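Long-range contact in probable acetyltransferase (PDB 3EXN), which probably transfers an acyl group from acetyl coenzyme A to an acceptor, as a member of the GCN5-related N-acetyltransferase family: residues A114-Y128 / V146-L160. Numbering follows the deposited sequence.
Sequences AAGLDGVRRLYAVVY and VKDGGPTLTWYVRPL. With ACO (acetyl coenzyme *a), chain C.
Strands 122-128 and 153-159 run antiparallel as neighbours in the mixed sheet of the GNAT fold, their side chains meeting on both faces. Strand 122-128 has strand 89-96 as its other, parallel neighbour, and acetyl-CoA reaches in beside it: the acetyl CH3 lies 3.1 Å from Val-126 O. The pair illustrates how an antiparallel partner flanks the strand that meets the cofactor; strand 144-148 lies beyond it at the sheet edge.

Leu-123, Ala-125 and Val-127 exchange backbone hydrogen bonds in both directions with Arg-158, Tyr-156 and Thr-154. The Val-127 N to Thr-154 O bond is nearly straight (176°), whereas Ala-125 N comes to Tyr-156 O from above the carbonyl plane. A water joins Val-127 O to Thr-154 OG1.

On the face bearing Tyr-124, Val-126, Trp-155 and Val-157, two CH-pi contacts cross the strands. Val-157 puts CG2 over the centre of the Tyr-124 ring, 3.7 Å from its centroid; with chi1 at 68° for CG1, CG2 stands anti to the backbone N and reaches over the ring face. Val-126 sets CB over the six-membered ring of Trp-155, with CG2 nearer CE2. On the face bearing Val-127 and Tyr-156, Val-127 CG2 packs against Tyr-156 CE2 at 3.8 Å, and helix 132-140 covers this pair through Lys-135.

Where the strands end, the Arg-158 guanidinium turns an edge to Ala-114 CB, while NH1 forms a salt bridge with Glu-111 and a hydrogen bond to Gln-141 O. The C-terminal residue closes the contact: Leu-160 N donates to Arg-121 O, and its side chain forks between the turn and the strand, CD1 meeting Leu-117 CB at 3.6 Å and CD2 meeting Leu-123 CB at 3.8 Å.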
loop_
_atom_site.group_PDB
_atom_site.type_symbol
_atom_site.label_atom_id
_atom_site.label_comp_id
_atom_site.label_asym_id
_atom_site.label_seq_id
_atom_site.Cartn_x
_atom_site.Cartn_y
_atom_site.Cartn_z
ATOM N N ALA A 114 -0.251 11.265 -0.981
ATOM C CA ALA A 114 -1.150 12.228 -0.312
ATOM C C ALA A 114 -1.137 13.603 -1.015
ATOM O O ALA A 114 -2.149 14.334 -1.030
ATOM C CB ALA A 114 -0.761 12.365 1.154
ATOM N N ALA A 115 0.004 13.964 -1.583
ATOM C CA ALA A 115 0.141 15.182 -2.382
ATOM C C ALA A 115 -0.874 15.305 -3.545
ATOM O O ALA A 115 -1.290 16.425 -3.908
ATOM C CB ALA A 115 1.598 15.283 -2.918
ATOM N N GLY A 116 -1.274 14.168 -4.107
ATOM C CA GLY A 116 -2.200 14.092 -5.213
ATOM C C GLY A 116 -3.680 14.103 -4.853
ATOM O O GLY A 116 -4.532 14.061 -5.760
ATOM N N LEU A 117 -3.999 14.187 -3.558
ATOM C CA LEU A 117 -5.391 14.062 -3.072
ATOM C C LEU A 117 -6.092 15.355 -2.681
ATOM O O LEU A 117 -7.052 15.321 -1.880
ATOM C CB LEU A 117 -5.425 13.133 -1.866
ATOM C CG LEU A 117 -4.941 11.704 -2.114
ATOM C CD1 LEU A 117 -5.105 10.860 -0.827
ATOM C CD2 LEU A 117 -5.714 11.089 -3.244
ATOM N N ASP A 118 -5.671 16.495 -3.221
ATOM C CA ASP A 118 -6.451 17.712 -3.000
ATOM C C ASP A 118 -7.912 17.445 -3.428
ATOM O O ASP A 118 -8.167 16.959 -4.533
ATOM C CB ASP A 118 -5.833 18.910 -3.752
ATOM C CG ASP A 118 -6.636 20.207 -3.580
ATOM O OD1 ASP A 118 -7.273 20.402 -2.522
ATOM O OD2 ASP A 118 -6.622 21.043 -4.511
ATOM N N GLY A 119 -8.846 17.759 -2.538
ATOM C CA GLY A 119 -10.259 17.517 -2.747
ATOM C C GLY A 119 -10.767 16.356 -1.910
ATOM O O GLY A 119 -11.971 16.153 -1.808
ATOM N N VAL A 120 -9.840 15.568 -1.366
ATOM C CA VAL A 120 -10.121 14.539 -0.359
ATOM C C VAL A 120 -9.927 15.075 1.064
ATOM O O VAL A 120 -8.993 15.824 1.332
ATOM C CB VAL A 120 -9.172 13.310 -0.531
ATOM C CG1 VAL A 120 -9.328 12.349 0.616
ATOM C CG2 VAL A 120 -9.394 12.631 -1.858
ATOM N N ARG A 121 -10.777 14.610 1.971
ATOM C CA ARG A 121 -10.909 15.130 3.329
ATOM C C ARG A 121 -9.988 14.480 4.355
ATOM O O ARG A 121 -9.219 15.180 5.007
ATOM C CB ARG A 121 -12.388 15.014 3.747
ATOM C CG ARG A 121 -12.753 15.443 5.166
ATOM C CD ARG A 121 -14.248 15.211 5.465
ATOM N NE ARG A 121 -14.601 13.796 5.592
ATOM C CZ ARG A 121 -15.837 13.343 5.778
ATOM N NH1 ARG A 121 -16.050 12.037 5.882
ATOM N NH2 ARG A 121 -16.871 14.187 5.879
ATOM N N ARG A 122 -10.084 13.156 4.534
ATOM C CA ARG A 122 -9.240 12.387 5.474
ATOM C C ARG A 122 -8.700 11.175 4.763
ATOM O O ARG A 122 -9.384 10.626 3.905
ATOM C CB ARG A 122 -10.026 11.810 6.669
ATOM C CG ARG A 122 -11.039 12.724 7.304
ATOM C CD ARG A 122 -12.039 11.963 8.133
ATOM N NE ARG A 122 -13.288 12.703 8.222
ATOM C CZ ARG A 122 -13.462 13.822 8.922
ATOM N NH1 ARG A 122 -12.460 14.360 9.624
ATOM N NH2 ARG A 122 -14.656 14.413 8.935
ATOM N N LEU A 123 -7.531 10.720 5.214
ATOM C CA LEU A 123 -6.874 9.495 4.686
ATOM C C LEU A 123 -6.789 8.477 5.810
ATOM O O LEU A 123 -6.097 8.684 6.800
ATOM C CB LEU A 123 -5.480 9.844 4.149
ATOM C CG LEU A 123 -4.674 8.682 3.566
ATOM C CD1 LEU A 123 -5.445 7.989 2.462
ATOM C CD2 LEU A 123 -3.302 9.177 3.040
ATOM N N TYR A 124 -7.485 7.350 5.632
ATOM C CA TYR A 124 -7.457 6.272 6.613
ATOM C C TYR A 124 -6.405 5.285 6.156
ATOM O O TYR A 124 -6.069 5.300 4.988
ATOM C CB TYR A 124 -8.803 5.560 6.661
ATOM C CG TYR A 124 -9.931 6.355 7.377
ATOM C CD1 TYR A 124 -10.252 6.107 8.715
ATOM C CD2 TYR A 124 -10.674 7.329 6.699
ATOM C CE1 TYR A 124 -11.302 6.825 9.369
ATOM C CE2 TYR A 124 -11.696 8.051 7.348
ATOM C CZ TYR A 124 -11.997 7.785 8.683
ATOM O OH TYR A 124 -13.027 8.485 9.329
ATOM N N ALA A 125 -5.944 4.466 7.095
ATOM C CA ALA A 125 -5.041 3.309 6.860
ATOM C C ALA A 125 -5.577 2.155 7.717
ATOM O O ALA A 125 -5.917 2.365 8.887
ATOM C CB ALA A 125 -3.636 3.684 7.274
ATOM N N VAL A 126 -5.675 0.943 7.123
ATOM C CA VAL A 126 -6.175 -0.257 7.824
ATOM C C VAL A 126 -5.040 -1.272 7.910
ATOM O O VAL A 126 -4.427 -1.583 6.893
ATOM C CB VAL A 126 -7.417 -0.872 7.207
ATOM C CG1 VAL A 126 -7.240 -1.156 5.678
ATOM C CG2 VAL A 126 -7.841 -2.143 8.021
ATOM N N VAL A 127 -4.719 -1.696 9.140
ATOM C CA VAL A 127 -3.608 -2.604 9.379
ATOM C C VAL A 127 -4.170 -3.992 9.686
ATOM O O VAL A 127 -5.097 -4.113 10.481
ATOM C CB VAL A 127 -2.723 -2.144 10.537
ATOM C CG1 VAL A 127 -1.587 -3.181 10.760
ATOM C CG2 VAL A 127 -2.180 -0.724 10.272
ATOM N N TYR A 128 -3.597 -5.030 9.037
ATOM C CA TYR A 128 -4.124 -6.382 9.123
ATOM C C TYR A 128 -3.250 -7.208 10.043
ATOM O O TYR A 128 -2.015 -7.218 9.908
ATOM C CB TYR A 128 -4.148 -7.023 7.729
ATOM C CG TYR A 128 -5.150 -6.337 6.802
ATOM C CD1 TYR A 128 -6.469 -6.752 6.775
ATOM C CD2 TYR A 128 -4.784 -5.255 5.990
ATOM C CE1 TYR A 128 -7.415 -6.134 5.947
ATOM C CE2 TYR A 128 -5.733 -4.620 5.147
ATOM C CZ TYR A 128 -7.047 -5.083 5.138
ATOM O OH TYR A 128 -8.021 -4.513 4.334
ATOM N N VAL A 146 -8.040 4.990 15.491
ATOM C CA VAL A 146 -9.468 5.219 15.506
ATOM C C VAL A 146 -10.233 4.109 16.252
ATOM O O VAL A 146 -10.956 4.383 17.147
ATOM C CB VAL A 146 -10.028 5.289 14.111
ATOM C CG1 VAL A 146 -11.496 5.447 14.163
ATOM C CG2 VAL A 146 -9.418 6.413 13.333
ATOM N N LYS A 147 -10.024 2.860 15.854
ATOM C CA LYS A 147 -10.680 1.705 16.442
ATOM C C LYS A 147 -10.048 0.421 15.935
ATOM O O LYS A 147 -9.387 0.411 14.939
ATOM C CB LYS A 147 -12.156 1.679 16.030
ATOM C CG LYS A 147 -13.011 2.545 16.822
ATOM C CD LYS A 147 -14.132 3.107 16.012
ATOM C CE LYS A 147 -14.785 4.268 16.740
ATOM N NZ LYS A 147 -15.764 4.974 15.921
ATOM N N ASP A 148 -10.293 -0.687 16.607
ATOM C CA ASP A 148 -9.979 -1.955 15.961
ATOM C C ASP A 148 -11.239 -2.555 15.311
ATOM O O ASP A 148 -12.359 -2.370 15.791
ATOM C CB ASP A 148 -9.189 -2.903 16.873
ATOM C CG ASP A 148 -9.933 -3.291 18.109
ATOM O OD1 ASP A 148 -10.817 -2.514 18.538
ATOM O OD2 ASP A 148 -9.612 -4.371 18.657
ATOM N N GLY A 149 -11.050 -3.223 14.175
ATOM C CA GLY A 149 -12.167 -3.808 13.427
ATOM C C GLY A 149 -12.250 -5.293 13.664
ATOM O O GLY A 149 -12.147 -6.084 12.741
ATOM N N GLY A 150 -12.467 -5.674 14.914
ATOM C CA GLY A 150 -12.418 -7.062 15.295
ATOM C C GLY A 150 -10.976 -7.521 15.415
ATOM O O GLY A 150 -10.040 -6.712 15.303
ATOM N N PRO A 151 -10.786 -8.834 15.615
ATOM C CA PRO A 151 -9.477 -9.440 15.947
ATOM C C PRO A 151 -8.352 -9.186 14.929
ATOM O O PRO A 151 -7.189 -9.007 15.315
ATOM C CB PRO A 151 -9.779 -10.937 16.004
ATOM C CG PRO A 151 -11.268 -11.055 16.050
ATOM C CD PRO A 151 -11.840 -9.844 15.429
ATOM N N THR A 152 -8.716 -9.181 13.649
ATOM C CA THR A 152 -7.764 -9.186 12.534
ATOM C C THR A 152 -7.373 -7.781 11.983
ATOM O O THR A 152 -6.367 -7.654 11.282
ATOM C CB THR A 152 -8.345 -10.053 11.378
ATOM O OG1 THR A 152 -9.491 -9.402 10.801
ATOM C CG2 THR A 152 -8.782 -11.442 11.902
ATOM N N LEU A 153 -8.146 -6.748 12.334
ATOM C CA LEU A 153 -8.041 -5.400 11.717
ATOM C C LEU A 153 -7.886 -4.253 12.725
ATOM O O LEU A 153 -8.471 -4.315 13.793
ATOM C CB LEU A 153 -9.327 -5.087 10.917
ATOM C CG LEU A 153 -9.621 -5.759 9.591
ATOM C CD1 LEU A 153 -10.868 -5.151 8.964
ATOM C CD2 LEU A 153 -8.427 -5.547 8.680
ATOM N N THR A 154 -7.121 -3.220 12.366
ATOM C CA THR A 154 -7.041 -1.964 13.166
ATOM C C THR A 154 -7.059 -0.752 12.265
ATOM O O THR A 154 -6.348 -0.731 11.270
ATOM C CB THR A 154 -5.760 -1.858 14.037
ATOM O OG1 THR A 154 -5.582 -3.068 14.765
ATOM C CG2 THR A 154 -5.871 -0.665 15.035
ATOM N N TRP A 155 -7.853 0.262 12.633
ATOM C CA TRP A 155 -8.033 1.461 11.813
ATOM C C TRP A 155 -7.329 2.691 12.408
ATOM O O TRP A 155 -7.384 2.918 13.616
ATOM C CB TRP A 155 -9.522 1.766 11.653
ATOM C CG TRP A 155 -10.209 0.793 10.752
ATOM C CD1 TRP A 155 -10.700 -0.443 11.090
ATOM C CD2 TRP A 155 -10.422 0.941 9.362
ATOM N NE1 TRP A 155 -11.224 -1.057 9.988
ATOM C CE2 TRP A 155 -11.079 -0.226 8.912
ATOM C CE3 TRP A 155 -10.139 1.957 8.445
ATOM C CZ2 TRP A 155 -11.438 -0.409 7.593
ATOM C CZ3 TRP A 155 -10.507 1.785 7.135
ATOM C CH2 TRP A 155 -11.153 0.604 6.717
ATOM N N TYR A 156 -6.732 3.476 11.504
ATOM C CA TYR A 156 -6.021 4.744 11.797
ATOM C C TYR A 156 -6.427 5.822 10.779
ATOM O O TYR A 156 -6.851 5.503 9.669
ATOM C CB TYR A 156 -4.520 4.510 11.675
ATOM C CG TYR A 156 -3.973 3.522 12.653
ATOM C CD1 TYR A 156 -3.407 3.933 13.862
ATOM C CD2 TYR A 156 -3.997 2.144 12.361
ATOM C CE1 TYR A 156 -2.910 3.003 14.788
ATOM C CE2 TYR A 156 -3.512 1.215 13.280
ATOM C CZ TYR A 156 -2.977 1.655 14.503
ATOM O OH TYR A 156 -2.466 0.741 15.413
ATOM N N VAL A 157 -6.227 7.108 11.120
ATOM C CA VAL A 157 -6.610 8.215 10.233
ATOM C C VAL A 157 -5.678 9.434 10.354
ATOM O O VAL A 157 -5.168 9.750 11.453
ATOM C CB VAL A 157 -8.071 8.693 10.480
ATOM C CG1 VAL A 157 -8.228 9.377 11.860
ATOM C CG2 VAL A 157 -8.548 9.578 9.318
ATOM N N ARG A 158 -5.496 10.121 9.222
ATOM C CA ARG A 158 -4.765 11.412 9.185
ATOM C C ARG A 158 -5.506 12.451 8.361
ATOM O O ARG A 158 -5.787 12.237 7.186
ATOM C CB ARG A 158 -3.379 11.210 8.580
ATOM C CG ARG A 158 -2.487 12.476 8.651
ATOM C CD ARG A 158 -1.092 12.194 8.192
ATOM N NE ARG A 158 -1.010 12.115 6.741
ATOM C CZ ARG A 158 0.100 11.840 6.050
ATOM N NH1 ARG A 158 1.269 11.611 6.666
ATOM N NH2 ARG A 158 0.041 11.790 4.719
ATOM N N PRO A 159 -5.785 13.637 8.950
ATOM C CA PRO A 159 -6.469 14.639 8.144
ATOM C C PRO A 159 -5.569 15.159 7.041
ATOM O O PRO A 159 -4.346 15.171 7.202
ATOM C CB PRO A 159 -6.755 15.769 9.151
ATOM C CG PRO A 159 -5.603 15.682 10.100
ATOM C CD PRO A 159 -5.324 14.191 10.237
ATOM N N LEU A 160 -6.176 15.535 5.920
ATOM C CA LEU A 160 -5.452 16.187 4.830
ATOM C C LEU A 160 -5.819 17.666 4.868
ATOM O O LEU A 160 -5.093 18.487 4.336
ATOM C CB LEU A 160 -5.784 15.582 3.449
ATOM C CG LEU A 160 -5.559 14.081 3.201
ATOM C CD1 LEU A 160 -5.335 13.860 1.704
ATOM C CD2 LEU A 160 -4.381 13.499 3.997
ATOM O OXT LEU A 160 -6.828 18.069 5.450
HETATM O O5B ACO C . 10.328 4.782 7.820
HETATM P P1A ACO C . 10.676 4.265 6.290
HETATM O O1A ACO C . 12.157 3.886 6.251
HETATM O O2A ACO C . 9.978 5.199 5.315
HETATM O O3A ACO C . 9.811 2.884 6.301
HETATM P P2A ACO C . 9.831 1.807 5.127
HETATM O O4A ACO C . 10.497 0.568 5.734
HETATM O O5A ACO C . 10.470 2.343 3.869
HETATM O O6A ACO C . 8.203 1.606 4.977
HETATM C CBP ACO C . 6.564 -0.107 5.679
HETATM C CCP ACO C . 7.341 1.170 6.045
HETATM C CDP ACO C . 5.659 0.281 4.524
HETATM C CEP ACO C . 5.691 -0.588 6.834
HETATM C CAP ACO C . 7.552 -1.226 5.250
HETATM O OAP ACO C . 8.424 -1.593 6.352
HETATM C C9P ACO C . 6.868 -2.506 4.810
HETATM O O9P ACO C . 6.585 -2.713 3.639
HETATM N N8P ACO C . 6.618 -3.404 5.759
HETATM C C7P ACO C . 6.043 -4.734 5.479
HETATM C C6P ACO C . 4.639 -4.687 4.878
HETATM C C5P ACO C . 3.677 -3.936 5.788
HETATM O O5P ACO C . 3.662 -4.114 7.025
HETATM N N4P ACO C . 2.863 -3.073 5.161
HETATM C C3P ACO C . 1.879 -2.301 5.887
HETATM C C2P ACO C . 0.552 -3.017 5.955
HETATM S S1P ACO C . -0.710 -2.053 6.801
HETATM C C ACO C . -1.083 -1.038 5.499
HETATM O O ACO C . -0.483 -1.171 4.464
HETATM C CH3 ACO C . -2.157 0.025 5.634
HETATM O O HOH W 1 -4.252 -5.057 13.060
#